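Local coordinates for amine oxidase (Emericella nidulans, PDB 3PGB), which oxidises primary amines to aldehydes at the expense of molecular oxygen, using a copper ion and a topaquinone cofactor built into its own chain, at the interface of chains A and B. Sequence-based numbering; all coordinates share one arbitrary frame. Chains: chain A/B, Putative uncharacterized protein.

The three contacts are spread along the dimer interface: the C-alpha centres of contact 1 and contact 2 are about 53 Å apart, with contact 3 about 29 Å from each. No residue is shared, and each contact recurs with the chains exchanged by the two-fold axis. Contact 1 and contact 3 lie nearer the catalytic region, their centres about 17 Å and 13 Å from A:Asp403, whereas contact 2 is about 35 Å away. A guanidinium resting on an indole, a short backbone pairing and a histidine-aspartate bond thus fasten the homodimer typical of copper amine oxidases at widely spaced points.

Contact 1: the interface of chains A and B. Residues chain A 228, 230, 632-634; chain B 571-572.
The start of strand 570-580 of chain B, part of a hairpin arm of the kind that copper amine oxidases extend over their partner subunit, meets two loops of chain A, one carrying A:Trp228 and A:Asp230, the other A:Ser632 to A:Asn634. B:Arg571 makes most of the reach, with 100 Å² of its surface hidden by chain A. Its chain, bent at chi3 (143°), brings the guanidinium tip to tip with the indole of A:Trp228 and nearly parallel to it, the two planes 13° apart. NH2 of B:Arg571 sits over the five-membered ring of A:Trp228, 3.2 Å from its centroid, in a cation-pi contact. NH1 of B:Arg571 turns the other way, toward the side-chain amide oxygen OD1 of A:Asn634 at 2.9 Å, but its N-H points elsewhere, so this is a close polar approach rather than a hydrogen bond. The carboxylate OD2 of A:Asp230 lies 4.4 Å from NH2 of B:Arg571, near enough perhaps to favour the positive charge without pairing with it. Beyond the arginine, the backbone N of B:Asn572 gives a nearly straight hydrogen bond to the hydroxyl OG of A:Ser633 (2.8 Å). A water bridges this loop to the strand, 3.0 Å from the backbone N of A:Asn634 and 2.6 Å from the carbonyl O of B:Asn572.

Contact 2: the interface of chains A and B. Residues chain A 326-329, 331, 763; chain B 52, 331-333.
A:Val329 and B:Ile331 pair as an antiparallel beta bridge, the innermost layer of this contact. The backbone N of A:Val329 donates to the carbonyl O of B:Ile331 at 2.9 Å, and the backbone N of B:Ile331 returns a bond to the carbonyl O of A:Val329 at 3.1 Å. Their side chains lie alongside one another and point the same way, with CG1 of A:Val329 3.7 Å from CD1 of B:Ile331. In B:Ile331, CG1 stands between the backbone N and the carbonyl carbon (chi1 65°), and from there the terminal methyl runs out to meet A:Leu763 tip to tip, CD1 to CD1 at 3.5 Å. CD1 of A:Leu763 also touches CG of B:Pro333 at 3.6 Å, the two side chains crossing at about a right angle. CG1 of A:Val329 is 3.9 Å from CG of B:Pro333, making a small apolar cluster over the paired backbones. Further out, SG of B:Cys52 lies 4.1 Å from CD1 of A:Leu763. Cys52 and Cys759 form a disulfide in this protein, which may steady the cysteine. On the other flank A:Pro327 and A:Pro328 lead into strand 329-331, and their fixed phi angles may help set its course. Together the short strand pairing and its apolar cover join the two subunits of the dimer at a point whose centre is about 35 Å from A:Asp403 of the active site.

Contact 3: the interface of chains A and B. Residues chain A 248-249, 480, 482-483, 507; chain B 459-461, 464.
Both B:His459 (chi1 -177°) and A:Asp249 (chi1 -158°) hold CG anti to the backbone N, and the side chains meet at about a right angle beside the Thr-X-X-Asn-Tyr motif of copper amine oxidases. A:Thr480 and A:Asn483 belong to that motif, and the next residue, A:Tyr484, is the one converted to topaquinone. NE2 of B:His459 donates to the carboxylate OD2 of A:Asp249 at 2.5 Å, a short and nearly straight bond that uses the anti lone pair. Carboxylate and imidazole are almost coplanar, with the oxygen lying in the ring plane. A:Tyr507 turns its edge onto a face of the imidazole, planes 84° apart and CE1 3.7 Å from CD2 of B:His459. CE1 of B:His459, at the rim of the imidazole, comes within 3.3 Å of the carbonyl O of A:Gly482, while the methyl CG2 of A:Thr480 lies 3.9 Å from that same carbon. Behind the first shell, ND2 of A:Asn483 donates to the carbonyl O of A:Tyr507 (2.8 Å), tying the motif to the tyrosine. The methyl CG2 of B:Thr461 packs over a face of the carboxylate, 3.5 Å from CG of A:Asp249. The hydroxyl OG1 of that threonine accepts from the backbone N of B:Phe464 at 3.0 Å.

Contact 1: the interface of chains A and B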
loop_
_atom_site.group_PDB
_atom_site.type_symbol
_atom_site.label_atom_id
_atom_site.label_comp_id
_atom_site.label_asym_id
_atom_site.label_seq_id
_atom_site.Cartn_x
_atom_site.Cartn_y
_atom_site.Cartn_z
ATOM N N TRP A 228 32.504 -15.351 -10.048
ATOM C CA TRP A 228 32.156 -16.293 -11.115
ATOM C C TRP A 228 32.733 -17.659 -10.794
ATOM O O TRP A 228 33.905 -17.770 -10.430
ATOM C CB TRP A 228 32.683 -15.811 -12.467
ATOM C CG TRP A 228 31.815 -14.781 -13.141
ATOM C CD1 TRP A 228 30.814 -14.050 -12.578
ATOM C CD2 TRP A 228 31.916 -14.341 -14.499
ATOM N NE1 TRP A 228 30.272 -13.200 -13.502
ATOM C CE2 TRP A 228 30.931 -13.354 -14.691
ATOM C CE3 TRP A 228 32.744 -14.687 -15.572
ATOM C CZ2 TRP A 228 30.742 -12.716 -15.912
ATOM C CZ3 TRP A 228 32.557 -14.051 -16.782
ATOM C CH2 TRP A 228 31.560 -13.076 -16.943
ATOM N N ASP A 230 32.489 -20.827 -12.791
ATOM C CA ASP A 230 32.360 -21.751 -13.916
ATOM C C ASP A 230 33.465 -22.806 -13.868
ATOM O O ASP A 230 34.644 -22.471 -13.932
ATOM C CB ASP A 230 32.432 -20.988 -15.242
ATOM C CG ASP A 230 31.236 -20.071 -15.457
ATOM O OD1 ASP A 230 30.089 -20.580 -15.471
ATOM O OD2 ASP A 230 31.441 -18.842 -15.620
ATOM N N SER A 632 18.926 -17.315 -13.700
ATOM C CA SER A 632 20.040 -16.379 -13.553
ATOM C C SER A 632 21.409 -17.055 -13.651
ATOM O O SER A 632 21.660 -18.065 -12.997
ATOM C CB SER A 632 19.935 -15.636 -12.219
ATOM O OG SER A 632 21.144 -14.966 -11.911
ATOM N N SER A 633 22.281 -16.489 -14.478
ATOM C CA SER A 633 23.668 -16.933 -14.570
ATOM C C SER A 633 24.458 -16.536 -13.320
ATOM O O SER A 633 25.413 -17.217 -12.950
ATOM C CB SER A 633 24.342 -16.350 -15.821
ATOM O OG SER A 633 23.735 -16.828 -17.014
ATOM N N ASN A 634 24.067 -15.440 -12.674
ATOM C CA ASN A 634 24.720 -15.009 -11.438
ATOM C C ASN A 634 24.459 -15.956 -10.270
ATOM O O ASN A 634 25.360 -16.255 -9.476
ATOM C CB ASN A 634 24.229 -13.623 -11.019
ATOM C CG ASN A 634 24.681 -12.528 -11.946
ATOM O OD1 ASN A 634 25.491 -12.745 -12.848
ATOM N ND2 ASN A 634 24.156 -11.330 -11.724
ATOM N N ARG B 571 24.659 -14.716 -21.064
ATOM C CA ARG B 571 24.249 -14.689 -19.670
ATOM C C ARG B 571 22.760 -14.430 -19.550
ATOM O O ARG B 571 22.197 -13.618 -20.282
ATOM C CB ARG B 571 25.043 -13.636 -18.902
ATOM C CG ARG B 571 26.485 -14.051 -18.678
ATOM C CD ARG B 571 27.157 -13.282 -17.562
ATOM N NE ARG B 571 28.053 -14.174 -16.824
ATOM C CZ ARG B 571 27.834 -14.664 -15.601
ATOM N NH1 ARG B 571 26.746 -14.347 -14.907
ATOM N NH2 ARG B 571 28.737 -15.477 -15.057
ATOM N N ASN B 572 22.128 -15.145 -18.630
ATOM C CA ASN B 572 20.722 -14.948 -18.342
ATOM C C ASN B 572 20.593 -13.788 -17.362
ATOM O O ASN B 572 20.995 -13.884 -16.200
ATOM C CB ASN B 572 20.111 -16.230 -17.789
ATOM C CG ASN B 572 20.272 -17.410 -18.742
ATOM O OD1 ASN B 572 20.334 -17.235 -19.963
ATOM N ND2 ASN B 572 20.349 -18.613 -18.188
HETATM O O HOH W 1 22.630 -13.284 -14.240
#

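Contact 2: the interface of chains A and B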
loop_
_atom_site.group_PDB
_atom_site.type_symbol
_atom_site.label_atom_id
_atom_site.label_comp_id
_atom_site.label_asym_id
_atom_site.label_seq_id
_atom_site.Cartn_x
_atom_site.Cartn_y
_atom_site.Cartn_z
ATOM N N GLN A 326 7.570 23.818 13.456
ATOM C CA GLN A 326 7.443 22.409 13.857
ATOM C C GLN A 326 6.334 21.674 13.088
ATOM O O GLN A 326 5.178 22.105 13.092
ATOM C CB GLN A 326 7.177 22.281 15.364
ATOM C CG GLN A 326 8.290 21.597 16.161
ATOM C CD GLN A 326 8.070 20.093 16.346
ATOM O OE1 GLN A 326 8.146 19.303 15.388
ATOM N NE2 GLN A 326 7.805 19.691 17.590
ATOM N N PRO A 327 6.684 20.556 12.432
ATOM C CA PRO A 327 5.637 19.720 11.875
ATOM C C PRO A 327 4.874 18.990 12.976
ATOM O O PRO A 327 5.341 18.941 14.115
ATOM C CB PRO A 327 6.410 18.723 11.016
ATOM C CG PRO A 327 7.756 18.665 11.630
ATOM C CD PRO A 327 8.025 20.042 12.106
ATOM N N PRO A 328 3.704 18.421 12.643
ATOM C CA PRO A 328 2.964 17.654 13.627
ATOM C C PRO A 328 3.824 16.579 14.264
ATOM O O PRO A 328 4.778 16.091 13.645
ATOM C CB PRO A 328 1.840 17.018 12.806
ATOM C CG PRO A 328 1.620 17.955 11.711
ATOM C CD PRO A 328 2.979 18.492 11.362
ATOM N N VAL A 329 3.492 16.233 15.500
ATOM C CA VAL A 329 4.265 15.257 16.241
ATOM C C VAL A 329 3.306 14.344 16.992
ATOM O O VAL A 329 2.357 14.810 17.629
ATOM C CB VAL A 329 5.284 15.945 17.199
ATOM C CG1 VAL A 329 4.583 16.591 18.395
ATOM C CG2 VAL A 329 6.334 14.953 17.659
ATOM N N ILE A 331 2.321 12.028 19.945
ATOM C CA ILE A 331 2.648 11.902 21.368
ATOM C C ILE A 331 1.776 10.810 22.004
ATOM O O ILE A 331 0.751 10.423 21.435
ATOM C CB ILE A 331 2.528 13.269 22.121
ATOM C CG1 ILE A 331 1.088 13.794 22.146
ATOM C CG2 ILE A 331 3.433 14.309 21.474
ATOM C CD1 ILE A 331 0.378 13.536 23.432
ATOM N N LEU A 763 6.628 19.599 25.285
ATOM C CA LEU A 763 7.288 19.065 24.095
ATOM C C LEU A 763 8.689 19.614 23.980
ATOM O O LEU A 763 8.869 20.779 23.649
ATOM C CB LEU A 763 6.522 19.448 22.828
ATOM C CG LEU A 763 5.176 18.781 22.601
ATOM C CD1 LEU A 763 4.539 19.373 21.363
ATOM C CD2 LEU A 763 5.336 17.270 22.464
ATOM N N CYS B 52 2.345 25.981 23.268
ATOM C CA CYS B 52 2.545 25.927 21.825
ATOM C C CYS B 52 1.495 26.803 21.145
ATOM O O CYS B 52 0.345 26.877 21.596
ATOM C CB CYS B 52 2.433 24.493 21.299
ATOM S SG CYS B 52 3.503 23.275 22.087
ATOM N N ILE B 331 -0.565 15.777 17.281
ATOM C CA ILE B 331 -0.811 17.189 17.581
ATOM C C ILE B 331 0.048 18.071 16.663
ATOM O O ILE B 331 1.017 17.590 16.070
ATOM C CB ILE B 331 -0.585 17.516 19.096
ATOM C CG1 ILE B 331 0.877 17.326 19.519
ATOM C CG2 ILE B 331 -1.479 16.641 19.964
ATOM C CD1 ILE B 331 1.651 18.599 19.590
ATOM N N ALA B 332 -0.329 19.342 16.524
ATOM C CA ALA B 332 0.367 20.268 15.628
ATOM C C ALA B 332 0.887 21.460 16.425
ATOM O O ALA B 332 0.233 22.496 16.478
ATOM C CB ALA B 332 -0.563 20.734 14.518
ATOM N N PRO B 333 2.076 21.319 17.040
ATOM C CA PRO B 333 2.636 22.338 17.937
ATOM C C PRO B 333 2.676 23.746 17.356
ATOM O O PRO B 333 2.406 24.703 18.079
ATOM C CB PRO B 333 4.063 21.846 18.189
ATOM C CG PRO B 333 4.016 20.387 17.939
ATOM C CD PRO B 333 2.989 20.173 16.880
#

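Contact 3: the interface of chains A and B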
loop_
_atom_site.group_PDB
_atom_site.type_symbol
_atom_site.label_atom_id
_atom_site.label_comp_id
_atom_site.label_asym_id
_atom_site.label_seq_id
_atom_site.Cartn_x
_atom_site.Cartn_y
_atom_site.Cartn_z
ATOM N N PHE A 248 31.677 11.344 4.168
ATOM C CA PHE A 248 30.507 11.075 3.322
ATOM C C PHE A 248 30.556 9.624 2.825
ATOM O O PHE A 248 31.635 9.076 2.621
ATOM C CB PHE A 248 30.448 12.057 2.153
ATOM C CG PHE A 248 30.100 13.466 2.564
ATOM C CD1 PHE A 248 28.802 13.787 2.956
ATOM C CD2 PHE A 248 31.069 14.471 2.565
ATOM C CE1 PHE A 248 28.468 15.081 3.336
ATOM C CE2 PHE A 248 30.747 15.774 2.948
ATOM C CZ PHE A 248 29.441 16.078 3.333
ATOM N N ASP A 249 29.395 9.000 2.647
ATOM C CA ASP A 249 29.334 7.581 2.270
ATOM C C ASP A 249 28.791 7.399 0.844
ATOM O O ASP A 249 27.891 6.589 0.599
ATOM C CB ASP A 249 28.475 6.808 3.285
ATOM C CG ASP A 249 28.772 5.316 3.294
ATOM O OD1 ASP A 249 29.952 4.931 3.191
ATOM O OD2 ASP A 249 27.818 4.527 3.417
ATOM N N THR A 480 21.456 -1.486 7.999
ATOM C CA THR A 480 22.134 -0.741 6.948
ATOM C C THR A 480 23.382 -1.496 6.523
ATOM O O THR A 480 24.445 -1.324 7.104
ATOM C CB THR A 480 22.513 0.681 7.401
ATOM O OG1 THR A 480 21.338 1.373 7.836
ATOM C CG2 THR A 480 23.169 1.457 6.261
ATOM N N GLY A 482 26.211 -1.816 4.222
ATOM C CA GLY A 482 26.950 -0.956 3.305
ATOM C C GLY A 482 26.076 0.212 2.886
ATOM O O GLY A 482 25.743 1.069 3.703
ATOM N N ASN A 483 25.666 0.214 1.622
ATOM C CA ASN A 483 24.914 1.331 1.056
ATOM C C ASN A 483 23.386 1.244 1.215
ATOM O O ASN A 483 22.703 2.259 1.097
ATOM C CB ASN A 483 25.274 1.505 -0.421
ATOM C CG ASN A 483 25.020 0.253 -1.238
ATOM O OD1 ASN A 483 25.502 -0.824 -0.902
ATOM N ND2 ASN A 483 24.265 0.393 -2.324
ATOM N N TYR A 507 21.998 4.659 -0.302
ATOM C CA TYR A 507 22.656 4.899 -1.582
ATOM C C TYR A 507 22.424 3.753 -2.539
ATOM O O TYR A 507 22.484 2.590 -2.153
ATOM C CB TYR A 507 24.159 5.080 -1.385
ATOM C CG TYR A 507 24.539 6.452 -0.906
ATOM C CD1 TYR A 507 24.685 6.722 0.444
ATOM C CD2 TYR A 507 24.750 7.483 -1.803
ATOM C CE1 TYR A 507 25.029 7.983 0.887
ATOM C CE2 TYR A 507 25.100 8.743 -1.371
ATOM C CZ TYR A 507 25.235 8.987 -0.020
ATOM O OH TYR A 507 25.581 10.237 0.431
ATOM N N HIS B 459 20.330 7.256 6.015
ATOM C CA HIS B 459 21.503 6.426 5.770
ATOM C C HIS B 459 22.465 6.421 6.952
ATOM O O HIS B 459 22.843 7.477 7.453
ATOM C CB HIS B 459 22.254 6.862 4.521
ATOM C CG HIS B 459 23.419 5.983 4.209
ATOM N ND1 HIS B 459 23.282 4.632 3.979
ATOM C CD2 HIS B 459 24.745 6.249 4.123
ATOM C CE1 HIS B 459 24.470 4.107 3.744
ATOM N NE2 HIS B 459 25.374 5.065 3.825
ATOM N N SER B 460 22.873 5.227 7.373
ATOM C CA SER B 460 23.799 5.069 8.497
ATOM C C SER B 460 25.181 4.584 8.057
ATOM O O SER B 460 25.329 3.939 7.022
ATOM C CB SER B 460 23.213 4.097 9.519
ATOM O OG SER B 460 21.990 4.599 10.027
ATOM N N THR B 461 26.193 4.939 8.844
ATOM C CA THR B 461 27.545 4.389 8.699
ATOM C C THR B 461 28.101 4.120 10.096
ATOM O O THR B 461 27.434 4.391 11.096
ATOM C CB THR B 461 28.506 5.344 7.946
ATOM O OG1 THR B 461 28.843 6.463 8.781
ATOM C CG2 THR B 461 27.892 5.841 6.653
ATOM N N PHE B 464 28.524 8.056 11.268
ATOM C CA PHE B 464 27.401 8.988 11.357
ATOM C C PHE B 464 26.087 8.392 10.882
ATOM O O PHE B 464 26.057 7.401 10.157
ATOM C CB PHE B 464 27.694 10.268 10.570
ATOM C CG PHE B 464 27.791 10.063 9.082
ATOM C CD1 PHE B 464 26.741 10.431 8.246
ATOM C CD2 PHE B 464 28.935 9.507 8.517
ATOM C CE1 PHE B 464 26.825 10.242 6.871
ATOM C CE2 PHE B 464 29.030 9.315 7.147
ATOM C CZ PHE B 464 27.971 9.687 6.321
#